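Local coordinates for protein Non-sulfated chondroitin lyase E66 (Autographa californica nucleopolyhedrovirus, PDB 3VSN) that cleaves non-sulfated chondroitin as a lyase of the viral envelope and is essential for oral infectivity, perhaps by digesting the chondroitin sulfate barrier of the host midgut's peritrophic matrix, at residues A359-I368 / M437-F448. Sequence-based numbering, arbitrary orientation.
Sequences APLWTMARRI and MNNLQFKSCTLF
Arg366 bends at its second torsion (chi2 -69°), which turns its guanidinium down onto strand 440-448, while Ser444 holds OG anti to its own backbone N (chi1 173°) and lifts it to meet the arginine. The grip is side-on: NE and NH2 of Arg366 both donate to Ser444 OG, each at 3.2 Å, and the oxygen lies close to the guanidinium plane. Short Ser444 brings one oxygen within range of both nitrogens and of Gln455 NE2, so three N-H groups crowd round it; Gln455 OE1 bonds Thr446 OG1. Arg366 NH1 reaches back to Ala365 O at 3.1 Å, from above the carbonyl plane, and weakly to Thr363 O.

Met364 and Met437 have unbranched chains that can follow uneven surfaces. Met364 CG packs 3.7 Å from Phe442 CE2, its sulfur makes an oblique Met-aromatic contact with that flat ring, whose edge faces Thr363 O, and its CE meets the branched tip of Leu440 at CD2. Met437 lays SD against Ala359 CB at 3.9 Å and points CE at Thr363 OG1, 3.6 Å away, a hydroxyl bonded back to Ala359 O. Beta-branched Ile368 sets CG2 against the Phe448 ring edge, 3.6 Å from CE1.

Helix 359-364 and the residues after it thus pack on the seven-stranded antiparallel sheet containing strand 440-449. Several neutral oxygen dipoles probably stabilise the buried Arg366 charge and would hold its guanidinium in one orientation.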
loop_
_atom_site.group_PDB
_atom_site.type_symbol
_atom_site.label_atom_id
_atom_site.label_comp_id
_atom_site.label_asym_id
_atom_site.label_seq_id
_atom_site.Cartn_x
_atom_site.Cartn_y
_atom_site.Cartn_z
ATOM N N ALA A 359 -11.727 0.423 10.378
ATOM C CA ALA A 359 -10.982 1.485 11.076
ATOM C C ALA A 359 -9.935 0.986 12.080
ATOM O O ALA A 359 -8.827 1.524 12.112
ATOM C CB ALA A 359 -11.920 2.491 11.729
ATOM N N PRO A 360 -10.274 -0.029 12.908
ATOM C CA PRO A 360 -9.237 -0.540 13.809
ATOM C C PRO A 360 -7.979 -1.041 13.090
ATOM O O PRO A 360 -6.867 -0.749 13.540
ATOM C CB PRO A 360 -9.949 -1.675 14.550
ATOM C CG PRO A 360 -11.374 -1.217 14.587
ATOM C CD PRO A 360 -11.591 -0.620 13.221
ATOM N N LEU A 361 -8.156 -1.752 11.978
ATOM C CA LEU A 361 -7.030 -2.239 11.175
ATOM C C LEU A 361 -6.186 -1.094 10.603
ATOM O O LEU A 361 -4.956 -1.169 10.595
ATOM C CB LEU A 361 -7.527 -3.161 10.048
ATOM C CG LEU A 361 -6.494 -3.843 9.139
ATOM C CD1 LEU A 361 -5.605 -4.806 9.918
ATOM C CD2 LEU A 361 -7.191 -4.565 7.996
ATOM N N TRP A 362 -6.847 -0.032 10.151
ATOM C CA TRP A 362 -6.155 1.134 9.586
ATOM C C TRP A 362 -5.413 1.963 10.599
ATOM O O TRP A 362 -4.471 2.680 10.251
ATOM C CB TRP A 362 -7.146 2.034 8.860
ATOM C CG TRP A 362 -7.604 1.531 7.510
ATOM C CD1 TRP A 362 -7.631 0.219 7.038
ATOM C CD2 TRP A 362 -8.155 2.340 6.416
ATOM N NE1 TRP A 362 -8.133 0.169 5.757
ATOM C CE2 TRP A 362 -8.469 1.405 5.328
ATOM C CE3 TRP A 362 -8.401 3.697 6.234
ATOM C CZ2 TRP A 362 -9.009 1.835 4.123
ATOM C CZ3 TRP A 362 -8.951 4.120 5.016
ATOM C CH2 TRP A 362 -9.249 3.209 3.989
ATOM N N THR A 363 -5.837 1.892 11.855
ATOM C CA THR A 363 -5.302 2.774 12.890
ATOM C C THR A 363 -4.404 2.076 13.905
ATOM O O THR A 363 -3.611 2.729 14.584
ATOM C CB THR A 363 -6.432 3.485 13.663
ATOM O OG1 THR A 363 -7.308 2.511 14.247
ATOM C CG2 THR A 363 -7.224 4.398 12.732
ATOM N N MET A 364 -4.524 0.756 14.015
ATOM C CA MET A 364 -3.865 0.045 15.107
ATOM C C MET A 364 -3.076 -1.203 14.709
ATOM O O MET A 364 -2.575 -1.913 15.583
ATOM C CB MET A 364 -4.882 -0.286 16.207
ATOM C CG MET A 364 -5.357 0.929 16.986
ATOM S SD MET A 364 -6.597 0.522 18.229
ATOM C CE MET A 364 -8.075 0.429 17.223
ATOM N N ALA A 365 -2.957 -1.477 13.408
ATOM C CA ALA A 365 -2.119 -2.596 12.960
ATOM C C ALA A 365 -0.670 -2.343 13.368
ATOM O O ALA A 365 -0.079 -1.329 12.991
ATOM C CB ALA A 365 -2.221 -2.800 11.454
ATOM N N ARG A 366 -0.125 -3.257 14.166
ATOM C CA ARG A 366 1.267 -3.209 14.610
ATOM C C ARG A 366 1.839 -4.605 14.429
ATOM O O ARG A 366 1.886 -5.402 15.369
ATOM C CB ARG A 366 1.363 -2.767 16.078
ATOM C CG ARG A 366 0.686 -1.440 16.401
ATOM C CD ARG A 366 1.421 -0.265 15.776
ATOM N NE ARG A 366 0.907 1.015 16.258
ATOM C CZ ARG A 366 -0.059 1.711 15.664
ATOM N NH1 ARG A 366 -0.637 1.258 14.554
ATOM N NH2 ARG A 366 -0.454 2.864 16.185
ATOM N N ARG A 367 2.255 -4.897 13.203
ATOM C CA ARG A 367 2.538 -6.266 12.785
ATOM C C ARG A 367 3.743 -6.323 11.848
ATOM O O ARG A 367 3.989 -5.397 11.063
ATOM C CB ARG A 367 1.287 -6.864 12.110
ATOM C CG ARG A 367 1.473 -8.211 11.423
ATOM C CD ARG A 367 1.639 -9.378 12.391
ATOM N NE ARG A 367 1.987 -10.594 11.655
ATOM C CZ ARG A 367 1.107 -11.432 11.110
ATOM N NH1 ARG A 367 -0.200 -11.215 11.231
ATOM N NH2 ARG A 367 1.534 -12.501 10.444
ATOM N N ILE A 368 4.511 -7.397 11.971
ATOM C CA ILE A 368 5.527 -7.734 10.990
ATOM C C ILE A 368 5.086 -9.018 10.301
ATOM O O ILE A 368 4.479 -9.895 10.927
ATOM C CB ILE A 368 6.936 -7.878 11.614
ATOM C CG1 ILE A 368 6.987 -9.024 12.642
ATOM C CG2 ILE A 368 7.370 -6.554 12.227
ATOM C CD1 ILE A 368 8.343 -9.223 13.299
ATOM N N MET A 437 -14.717 6.130 17.321
ATOM C CA MET A 437 -14.448 4.841 17.959
ATOM C C MET A 437 -14.579 4.957 19.474
ATOM O O MET A 437 -13.705 4.505 20.222
ATOM C CB MET A 437 -13.077 4.285 17.547
ATOM C CG MET A 437 -13.021 3.840 16.089
ATOM S SD MET A 437 -11.599 2.816 15.645
ATOM C CE MET A 437 -10.268 4.006 15.762
ATOM N N ASN A 438 -15.682 5.568 19.914
ATOM C CA ASN A 438 -16.001 5.691 21.337
ATOM C C ASN A 438 -14.968 6.533 22.108
ATOM O O ASN A 438 -14.663 6.255 23.274
ATOM C CB ASN A 438 -16.155 4.286 21.944
ATOM C CG ASN A 438 -16.697 4.304 23.354
ATOM O OD1 ASN A 438 -17.543 5.125 23.695
ATOM N ND2 ASN A 438 -16.209 3.386 24.186
ATOM N N ASN A 439 -14.440 7.565 21.446
ATOM C CA ASN A 439 -13.379 8.422 22.006
ATOM C C ASN A 439 -12.110 7.665 22.409
ATOM O O ASN A 439 -11.394 8.085 23.326
ATOM C CB ASN A 439 -13.896 9.285 23.174
ATOM C CG ASN A 439 -14.545 10.583 22.712
ATOM O OD1 ASN A 439 -15.367 11.161 23.425
ATOM N ND2 ASN A 439 -14.169 11.054 21.530
ATOM N N LEU A 440 -11.840 6.550 21.729
ATOM C CA LEU A 440 -10.586 5.818 21.916
ATOM C C LEU A 440 -9.402 6.753 21.748
ATOM O O LEU A 440 -9.316 7.498 20.766
ATOM C CB LEU A 440 -10.464 4.649 20.930
ATOM C CG LEU A 440 -9.133 3.880 20.922
ATOM C CD1 LEU A 440 -8.971 3.013 22.167
ATOM C CD2 LEU A 440 -9.021 3.044 19.659
ATOM N N GLN A 441 -8.500 6.716 22.720
ATOM C CA GLN A 441 -7.246 7.450 22.646
ATOM C C GLN A 441 -6.109 6.550 23.105
ATOM O O GLN A 441 -6.335 5.586 23.845
ATOM C CB GLN A 441 -7.303 8.718 23.504
ATOM C CG GLN A 441 -7.451 8.463 24.998
ATOM C CD GLN A 441 -7.344 9.735 25.812
ATOM O OE1 GLN A 441 -6.262 10.300 25.958
ATOM N NE2 GLN A 441 -8.467 10.188 26.349
ATOM N N PHE A 442 -4.897 6.855 22.649
ATOM C CA PHE A 442 -3.705 6.162 23.128
ATOM C C PHE A 442 -2.424 6.916 22.808
ATOM O O PHE A 442 -2.400 7.793 21.939
ATOM C CB PHE A 442 -3.626 4.715 22.593
ATOM C CG PHE A 442 -3.695 4.596 21.086
ATOM C CD1 PHE A 442 -2.634 5.008 20.282
ATOM C CD2 PHE A 442 -4.813 4.029 20.473
ATOM C CE1 PHE A 442 -2.696 4.885 18.898
ATOM C CE2 PHE A 442 -4.876 3.894 19.089
ATOM C CZ PHE A 442 -3.818 4.322 18.301
ATOM N N LYS A 443 -1.368 6.571 23.534
ATOM C CA LYS A 443 -0.010 6.857 23.098
ATOM C C LYS A 443 0.572 5.527 22.638
ATOM O O LYS A 443 0.484 4.529 23.352
ATOM C CB LYS A 443 0.817 7.451 24.239
ATOM C CG LYS A 443 0.386 8.846 24.683
ATOM C CD LYS A 443 1.241 9.934 24.046
ATOM C CE LYS A 443 0.734 11.337 24.363
ATOM N NZ LYS A 443 0.877 11.742 25.791
ATOM N N SER A 444 1.136 5.509 21.433
ATOM C CA SER A 444 1.622 4.273 20.828
ATOM C C SER A 444 3.096 4.408 20.481
ATOM O O SER A 444 3.489 5.355 19.798
ATOM C CB SER A 444 0.806 3.938 19.573
ATOM O OG SER A 444 1.352 2.827 18.880
ATOM N N CYS A 445 3.897 3.455 20.958
ATOM C CA CYS A 445 5.334 3.427 20.715
ATOM C C CYS A 445 5.673 2.147 19.964
ATOM O O CYS A 445 5.475 1.055 20.492
ATOM C CB CYS A 445 6.101 3.432 22.041
ATOM S SG CYS A 445 5.726 4.793 23.169
ATOM N N THR A 446 6.179 2.273 18.741
ATOM C CA THR A 446 6.587 1.095 17.972
ATOM C C THR A 446 8.048 1.215 17.560
ATOM O O THR A 446 8.481 2.280 17.138
ATOM C CB THR A 446 5.725 0.906 16.707
ATOM O OG1 THR A 446 4.354 1.185 17.006
ATOM C CG2 THR A 446 5.848 -0.518 16.167
ATOM N N LEU A 447 8.798 0.123 17.691
ATOM C CA LEU A 447 10.169 0.078 17.199
ATOM C C LEU A 447 10.386 -1.150 16.319
ATOM O O LEU A 447 10.163 -2.279 16.764
ATOM C CB LEU A 447 11.168 0.090 18.369
ATOM C CG LEU A 447 12.658 -0.028 18.028
ATOM C CD1 LEU A 447 13.178 1.235 17.352
ATOM C CD2 LEU A 447 13.464 -0.339 19.282
ATOM N N PHE A 448 10.809 -0.920 15.076
ATOM C CA PHE A 448 11.216 -2.000 14.170
ATOM C C PHE A 448 12.739 -2.123 14.188
ATOM O O PHE A 448 13.448 -1.112 14.166
ATOM C CB PHE A 448 10.760 -1.735 12.724
ATOM C CG PHE A 448 9.266 -1.754 12.521
ATOM C CD1 PHE A 448 8.544 -2.940 12.609
ATOM C CD2 PHE A 448 8.585 -0.584 12.195
ATOM C CE1 PHE A 448 7.169 -2.954 12.408
ATOM C CE2 PHE A 448 7.208 -0.590 11.988
ATOM C CZ PHE A 448 6.499 -1.778 12.101
#